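Local atomic coordinates of D-alanyl-D-alanine carboxypeptidase (Streptococcus pneumoniae R6, PDB entry 1XP4), a protein that probably removes the C-terminal D-alanine from the peptide side chains of cell-wall precursors, as a serine-type D-alanyl-D-alanine carboxypeptidase that regulates peptidoglycan synthesis. Residues L147-E150 against T151-D154; S205-Y208 against M209-G212; I84-A88 against R89-V93; F123-M126 against M127-K130. All coordinates share one frame; numbering follows the deposited sequence.

Interaction 1: residues L147-E150 against T151-D154; sequences LNNE and TLGD
An Asx turn at N148 starts the tight bend that joins L147-E150 to T151-D154, in the long loop between helix 120-133 and strand 167-168. Across the bend N149 O takes the amide of L152, at 2.6 Å between N149 O and L152 N. The Asx turn is closed by the bond from E150 N to N148 OD1, 3.0 Å long and nearly straight (161° at the hydrogen). With its CG anti to the backbone N (chi1 -178°), N148 brings OD1 forward to the E150 amide, while its ND2 is held by D163 O and the carboxylate of E165. A water lies 2.7 Å from N148 N, from which it accepts, and 3.2 Å from T151 OG1, linking the start of the turn to its middle. The apolar contact is made by branch ends: L147 CD1 meets L152 CD2 at 3.5 Å, the two side chains crossing obliquely. The side chain of L147 lies about 6 Å from those of S41 and K44, the predicted nucleophile and proton acceptor. The other methyl of L152, CD1, rests 3.6 Å from N149 OD1, whose amide group is fixed by N143 and K161. With OD1 bound to E150 N and ND2 to D163 and E165, both ends of the N148 amide are engaged, which should fix its rotation and tie the bend to the chain around D163.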
# COMPACT_ATOMS: atom_id res chain seq x y z
N LEU A 147 -8.78 16.80 2.13
CA LEU A 147 -8.83 18.25 2.19
C LEU A 147 -9.07 18.66 3.65
O LEU A 147 -9.36 17.82 4.51
CB LEU A 147 -10.01 18.79 1.37
CG LEU A 147 -10.17 18.52 -0.12
CD1 LEU A 147 -11.66 18.55 -0.45
CD2 LEU A 147 -9.42 19.55 -0.92
N ASN A 148 -8.96 19.96 3.91
CA ASN A 148 -9.22 20.47 5.24
C ASN A 148 -10.71 20.80 5.21
O ASN A 148 -11.25 21.15 4.16
CB ASN A 148 -8.38 21.72 5.47
CG ASN A 148 -8.56 22.29 6.85
OD1 ASN A 148 -9.49 23.04 7.11
ND2 ASN A 148 -7.66 21.92 7.77
N ASN A 149 -11.39 20.68 6.35
CA ASN A 149 -12.81 20.97 6.39
C ASN A 149 -13.19 22.40 5.98
O ASN A 149 -14.26 22.64 5.42
CB ASN A 149 -13.37 20.67 7.78
CG ASN A 149 -13.57 19.19 8.02
OD1 ASN A 149 -13.71 18.41 7.08
ND2 ASN A 149 -13.60 18.80 9.29
N GLU A 150 -12.31 23.37 6.25
CA GLU A 150 -12.61 24.75 5.89
C GLU A 150 -12.87 24.85 4.40
O GLU A 150 -13.46 25.82 3.93
CB GLU A 150 -11.44 25.68 6.25
CG GLU A 150 -11.01 25.63 7.72
CD GLU A 150 -9.95 26.67 8.05
OE1 GLU A 150 -9.21 27.08 7.13
OE2 GLU A 150 -9.84 27.06 9.24
N THR A 151 -12.42 23.85 3.65
CA THR A 151 -12.60 23.82 2.20
C THR A 151 -13.96 23.23 1.87
O THR A 151 -14.50 23.44 0.79
CB THR A 151 -11.53 22.95 1.50
OG1 THR A 151 -10.22 23.43 1.82
CG2 THR A 151 -11.73 22.98 -0.01
N LEU A 152 -14.51 22.47 2.82
CA LEU A 152 -15.79 21.82 2.62
C LEU A 152 -16.95 22.61 3.20
O LEU A 152 -18.08 22.14 3.19
CB LEU A 152 -15.76 20.44 3.26
CG LEU A 152 -14.57 19.57 2.87
CD1 LEU A 152 -14.66 18.22 3.57
CD2 LEU A 152 -14.55 19.40 1.37
N GLY A 153 -16.68 23.81 3.71
CA GLY A 153 -17.74 24.61 4.28
C GLY A 153 -18.63 23.85 5.25
O GLY A 153 -18.18 23.37 6.29
N ASP A 154 -19.91 23.72 4.90
CA ASP A 154 -20.88 23.02 5.74
C ASP A 154 -20.91 21.50 5.55
O ASP A 154 -21.45 20.78 6.39
CB ASP A 154 -22.29 23.57 5.49
CG ASP A 154 -22.33 24.56 4.34
OD1 ASP A 154 -21.84 24.24 3.24
OD2 ASP A 154 -22.88 25.66 4.55
O HOH W 1 -7.56 21.73 2.37

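Interaction 2: residues S205-Y208 against M209-G212; sequences STNY and MLEG
One hydrogen bond joins S205-Y208 to M209-G212: M209 N donates to N207 OD1 at 3.0 Å, with 159° at the hydrogen. The carboxamide of N207 reaches the amide two residues ahead because its CG is anti to the backbone N (chi1 -171°), which lays OD1 alongside the following peptide; OD1 also comes 3.5 Å from M209 CB. Just upstream a second side chain does the same, S205 OG accepting from N207 N at 3.1 Å. The two bonds close consecutive turns, an ST turn at S205 and an Asx turn at N207, which lead the chain out of strand 201-204 into the loop before strand 220-228, with the side chain of N207 about 7 Å from that of K224, the predicted substrate-binding lysine. Van der Waals contacts centre on L210, which crosses N207 at about a right angle. L210 CG packs 3.8 Å from N207 CG and 3.6 Å from N207 O, while the CD1 branch reaches back to within 3.5 Å of S205 OG. Aromatic and selenium-bearing groups turn elsewhere: the ring of Y208 meets that of Y261, and the selenomethionine M209 runs out against F264, T267 and S268 of helix 262-277 and F235 of strand 234-241.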
# COMPACT_ATOMS: atom_id res chain seq x y z
N SER A 205 -0.82 12.77 -14.18
CA SER A 205 -0.49 12.23 -12.87
C SER A 205 0.28 13.27 -12.07
O SER A 205 0.94 14.14 -12.63
CB SER A 205 0.36 10.97 -13.02
OG SER A 205 0.70 10.42 -11.76
N THR A 206 0.19 13.18 -10.75
CA THR A 206 0.88 14.10 -9.86
C THR A 206 2.16 13.42 -9.40
O THR A 206 2.98 14.02 -8.70
CB THR A 206 0.05 14.42 -8.60
OG1 THR A 206 -0.27 13.19 -7.93
CG2 THR A 206 -1.23 15.15 -8.97
N ASN A 207 2.32 12.17 -9.81
CA ASN A 207 3.49 11.38 -9.45
C ASN A 207 4.57 11.63 -10.49
O ASN A 207 4.51 11.09 -11.60
CB ASN A 207 3.13 9.90 -9.41
CG ASN A 207 4.24 9.04 -8.84
OD1 ASN A 207 5.42 9.39 -8.94
ND2 ASN A 207 3.87 7.91 -8.26
N TYR A 208 5.56 12.44 -10.14
CA TYR A 208 6.63 12.76 -11.06
C TYR A 208 7.82 11.80 -11.12
O TYR A 208 8.87 12.14 -11.65
CB TYR A 208 7.11 14.18 -10.80
CG TYR A 208 6.06 15.17 -11.22
CD1 TYR A 208 5.55 15.14 -12.52
CD2 TYR A 208 5.56 16.12 -10.35
CE1 TYR A 208 4.59 16.03 -12.93
CE2 TYR A 208 4.59 17.03 -10.76
CZ TYR A 208 4.12 16.98 -12.06
OH TYR A 208 3.18 17.88 -12.50
N MSE A 209 7.65 10.60 -10.58
CA MSE A 209 8.71 9.61 -10.63
C MSE A 209 8.36 8.52 -11.64
O MSE A 209 9.06 7.52 -11.78
CB MSE A 209 8.93 8.99 -9.24
CG MSE A 209 9.57 9.94 -8.26
SE MSE A 209 9.71 9.21 -6.50
CE MSE A 209 11.48 8.49 -6.62
N LEU A 210 7.26 8.75 -12.37
CA LEU A 210 6.80 7.82 -13.38
C LEU A 210 7.50 8.03 -14.73
O LEU A 210 8.24 9.00 -14.94
CB LEU A 210 5.28 7.94 -13.55
CG LEU A 210 4.40 7.58 -12.34
CD1 LEU A 210 2.93 7.87 -12.64
CD2 LEU A 210 4.59 6.10 -12.00
N GLU A 211 7.24 7.10 -15.65
CA GLU A 211 7.81 7.13 -16.99
C GLU A 211 7.58 8.43 -17.75
O GLU A 211 6.45 8.90 -17.90
CB GLU A 211 7.23 5.96 -17.80
CG GLU A 211 7.41 4.62 -17.12
CD GLU A 211 8.50 3.76 -17.76
OE1 GLU A 211 9.43 4.32 -18.39
OE2 GLU A 211 8.42 2.51 -17.62
N GLY A 212 8.69 9.01 -18.23
CA GLY A 212 8.66 10.25 -18.99
C GLY A 212 8.46 11.53 -18.21
O GLY A 212 8.19 12.57 -18.79

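Interaction 3: residues I84-A88 against R89-V93; sequences IPMEA and RNYTV
R89 opens the second segment by closing a type I turn that begins at M86: its amide donates to M86 O, 2.8 Å from R89 N. The R89 guanidinium leads off to a salt bridge with D70. N90 contributes little, its CB 3.8 Å from A88 O. Y91 carries the side-chain contact. With CG anti to the carbonyl carbon and beside the backbone N (chi1 -63°), its ring reaches back against the turn. There CE1 lies 3.8 Å from M86 CB, and CZ is 3.7 Å from A88 CB. The phenol end lies beside the turn: Y91 OH accepts from A88 N at 3.3 Å, with 149° at the hydrogen, so the hydroxyl and M86 O each take one of two successive backbone amides. M86 O itself stands at the edge of the ring, in its plane. Beyond Y91, the chain passes T92, the N-cap residue of helix 93-103. Strand 90-92 pairs antiparallel with strand 65-67, the ring of Y91 stacks on F198 of strand 195-198, and the selenomethionine M86 packs against that same phenylalanine and against S107 and A108 of helix 106-117.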
# COMPACT_ATOMS: atom_id res chain seq x y z
N ILE A 84 -11.09 18.29 -11.71
CA ILE A 84 -11.14 18.36 -13.16
C ILE A 84 -12.60 18.62 -13.53
O ILE A 84 -13.51 18.29 -12.77
CB ILE A 84 -10.67 17.03 -13.80
CG1 ILE A 84 -11.59 15.88 -13.38
CG2 ILE A 84 -9.26 16.71 -13.35
CD1 ILE A 84 -11.18 14.54 -13.91
N PRO A 85 -12.84 19.22 -14.70
CA PRO A 85 -14.22 19.50 -15.11
C PRO A 85 -15.08 18.25 -15.11
O PRO A 85 -14.65 17.20 -15.57
CB PRO A 85 -14.04 20.07 -16.52
CG PRO A 85 -12.68 20.72 -16.45
CD PRO A 85 -11.88 19.70 -15.70
N MSE A 86 -16.30 18.36 -14.58
CA MSE A 86 -17.24 17.24 -14.53
C MSE A 86 -18.63 17.75 -14.88
O MSE A 86 -19.62 17.36 -14.26
CB MSE A 86 -17.26 16.62 -13.14
CG MSE A 86 -16.06 15.77 -12.85
SE MSE A 86 -16.10 15.05 -11.07
CE MSE A 86 -14.24 14.51 -10.97
N GLU A 87 -18.68 18.62 -15.88
CA GLU A 87 -19.93 19.24 -16.30
C GLU A 87 -21.02 18.29 -16.77
O GLU A 87 -22.16 18.70 -16.94
CB GLU A 87 -19.65 20.29 -17.37
CG GLU A 87 -18.98 21.55 -16.82
CD GLU A 87 -19.76 22.16 -15.66
OE1 GLU A 87 -21.00 22.29 -15.80
OE2 GLU A 87 -19.15 22.50 -14.62
N ALA A 88 -20.68 17.03 -16.96
CA ALA A 88 -21.66 16.04 -17.39
C ALA A 88 -22.32 15.39 -16.16
O ALA A 88 -23.29 14.64 -16.29
CB ALA A 88 -20.99 14.98 -18.25
N ARG A 89 -21.77 15.68 -14.98
CA ARG A 89 -22.27 15.16 -13.71
C ARG A 89 -22.63 13.67 -13.65
O ARG A 89 -23.48 13.27 -12.86
CB ARG A 89 -23.47 15.99 -13.24
CG ARG A 89 -23.12 17.34 -12.61
CD ARG A 89 -24.30 18.29 -12.73
NE ARG A 89 -24.69 18.94 -11.48
CZ ARG A 89 -25.12 18.28 -10.41
NH1 ARG A 89 -25.22 16.97 -10.42
NH2 ARG A 89 -25.48 18.95 -9.32
N ASN A 90 -22.00 12.86 -14.49
CA ASN A 90 -22.26 11.42 -14.47
C ASN A 90 -21.10 10.72 -15.15
O ASN A 90 -20.94 10.80 -16.37
CB ASN A 90 -23.57 11.07 -15.17
CG ASN A 90 -23.98 9.63 -14.92
OD1 ASN A 90 -23.27 8.70 -15.29
ND2 ASN A 90 -25.14 9.45 -14.28
N TYR A 91 -20.29 10.03 -14.37
CA TYR A 91 -19.16 9.34 -14.92
C TYR A 91 -19.04 7.92 -14.40
O TYR A 91 -19.66 7.54 -13.42
CB TYR A 91 -17.87 10.11 -14.63
CG TYR A 91 -17.83 11.47 -15.28
CD1 TYR A 91 -18.45 12.57 -14.68
CD2 TYR A 91 -17.24 11.65 -16.54
CE1 TYR A 91 -18.50 13.81 -15.31
CE2 TYR A 91 -17.28 12.89 -17.18
CZ TYR A 91 -17.91 13.96 -16.56
OH TYR A 91 -18.00 15.17 -17.20
N THR A 92 -18.21 7.15 -15.10
CA THR A 92 -17.95 5.76 -14.78
C THR A 92 -17.11 5.59 -13.51
O THR A 92 -16.30 6.46 -13.17
CB THR A 92 -17.23 5.11 -15.99
OG1 THR A 92 -18.20 4.51 -16.84
CG2 THR A 92 -16.23 4.08 -15.55
N VAL A 93 -17.33 4.48 -12.82
CA VAL A 93 -16.58 4.17 -11.62
C VAL A 93 -15.10 4.19 -12.00
O VAL A 93 -14.28 4.82 -11.33
CB VAL A 93 -16.94 2.75 -11.08
CG1 VAL A 93 -15.85 2.26 -10.13
CG2 VAL A 93 -18.27 2.79 -10.35

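Interaction 4: residues F123-M126 against M127-K130; sequences FVDM and MRAK
Four successive i to i+4 backbone bonds join F123-M126 to M127-K130 within helix 120-133. M127 N donates to F123 O, R128 N to V124 O, A129 N to D125 O and K130 N to M126 O, all at 2.8 to 3.0 Å. The last is the straightest, 167° at the hydrogen. Every amide of the second segment and every carbonyl of the first is thus satisfied within the helix.

The polar side-chain ends find partners mainly beyond these eight residues. D125 OD2 forms a salt bridge with K121 and its OD1 a hydrogen bond with the hydroxyl of Y157; R128 NH1 is 4.2 Å from D125 OD1, but the oxygen lies well out of the guanidinium plane, so charge alone relates them. R128 NH2 donates to V141 O, and the guanidinium makes a cation-pi contact with Y157. Extended from CG to NE, the R128 side chain passes V124, with NE 3.5 Å from V124 CG1. K130 NZ pairs with E53 of helix 44-57.

On the buried face the side chains of F123 and the selenomethionine M127 cross at about a right angle; M127 SE lies 3.7 Å from F123 CD2, placed obliquely 4.8 Å from the ring centroid. The F123 ring also touches T47 and L50 of helix 44-57 and A113 and I116 of helix 106-117. This is a Met-aromatic contact one helical turn apart, on the side by which helix 120-133 packs against helix 44-57; the M127 side chain is about 8 Å from that of K44, the predicted proton acceptor.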
# COMPACT_ATOMS: atom_id res chain seq x y z
N PHE A 123 -19.69 6.75 4.43
CA PHE A 123 -18.43 6.23 3.88
C PHE A 123 -17.30 6.40 4.91
O PHE A 123 -16.48 5.49 5.09
CB PHE A 123 -18.06 6.95 2.58
CG PHE A 123 -17.04 6.21 1.78
CD1 PHE A 123 -17.41 5.14 0.97
CD2 PHE A 123 -15.69 6.54 1.87
CE1 PHE A 123 -16.45 4.42 0.25
CE2 PHE A 123 -14.73 5.82 1.16
CZ PHE A 123 -15.11 4.76 0.35
N VAL A 124 -17.25 7.55 5.58
CA VAL A 124 -16.22 7.78 6.58
C VAL A 124 -16.31 6.75 7.71
O VAL A 124 -15.29 6.25 8.19
CB VAL A 124 -16.31 9.20 7.19
CG1 VAL A 124 -15.36 9.32 8.39
CG2 VAL A 124 -15.96 10.26 6.13
N ASP A 125 -17.53 6.43 8.13
CA ASP A 125 -17.69 5.44 9.18
C ASP A 125 -17.14 4.12 8.67
O ASP A 125 -16.60 3.32 9.43
CB ASP A 125 -19.16 5.30 9.56
CG ASP A 125 -19.71 6.55 10.24
OD1 ASP A 125 -18.96 7.20 11.00
OD2 ASP A 125 -20.90 6.86 10.03
N MSE A 126 -17.27 3.90 7.37
CA MSE A 126 -16.76 2.67 6.78
C MSE A 126 -15.24 2.68 6.83
O MSE A 126 -14.62 1.67 7.16
CB MSE A 126 -17.23 2.53 5.33
CG MSE A 126 -18.65 1.99 5.18
SE MSE A 126 -19.26 1.85 3.35
CE MSE A 126 -17.90 0.66 2.67
N MSE A 127 -14.63 3.82 6.52
CA MSE A 127 -13.17 3.86 6.56
C MSE A 127 -12.65 3.84 7.99
O MSE A 127 -11.53 3.39 8.25
CB MSE A 127 -12.61 5.05 5.74
CG MSE A 127 -13.45 6.30 5.67
SE MSE A 127 -12.98 7.51 4.17
CE MSE A 127 -11.10 7.77 4.52
N ARG A 128 -13.47 4.28 8.94
CA ARG A 128 -13.05 4.25 10.34
C ARG A 128 -13.05 2.80 10.79
O ARG A 128 -12.19 2.37 11.56
CB ARG A 128 -14.01 5.05 11.22
CG ARG A 128 -13.92 6.54 11.03
CD ARG A 128 -14.86 7.30 11.95
NE ARG A 128 -14.70 8.74 11.78
CZ ARG A 128 -15.35 9.65 12.50
NH1 ARG A 128 -16.20 9.26 13.44
NH2 ARG A 128 -15.15 10.95 12.28
N ALA A 129 -14.03 2.04 10.31
CA ALA A 129 -14.16 0.65 10.68
C ALA A 129 -13.04 -0.16 10.06
O ALA A 129 -12.40 -0.97 10.74
CB ALA A 129 -15.50 0.11 10.23
N LYS A 130 -12.81 0.06 8.77
CA LYS A 130 -11.77 -0.65 8.03
C LYS A 130 -10.41 -0.46 8.70
O LYS A 130 -9.64 -1.41 8.84
CB LYS A 130 -11.72 -0.15 6.59
CG LYS A 130 -10.67 -0.82 5.73
CD LYS A 130 -10.82 -2.35 5.72
CE LYS A 130 -12.08 -2.81 4.99
NZ LYS A 130 -12.12 -4.30 4.83

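How the interactions relate
From the N terminus, interaction 3 comes first, closing the turn that leads into strand 90-92 and the helix after it. Interaction 4 follows as two adjoining turns of helix 120-133. Interaction 1 then bends the long loop that continues from that helix, and interaction 2 turns the chain between strands 201-204 and 220-228. All four lie in series, none nesting or crossing, and none touch: the nearest atoms of interactions 1 and 4 are about 8 Å apart. Together they sample the helical part of the carboxypeptidase domain, its two-stranded sheet (65-67 with 90-92) and the margin of its five-stranded sheet. Interactions 1, 3 and 4 come nearest K44, interaction 2 nearest K224.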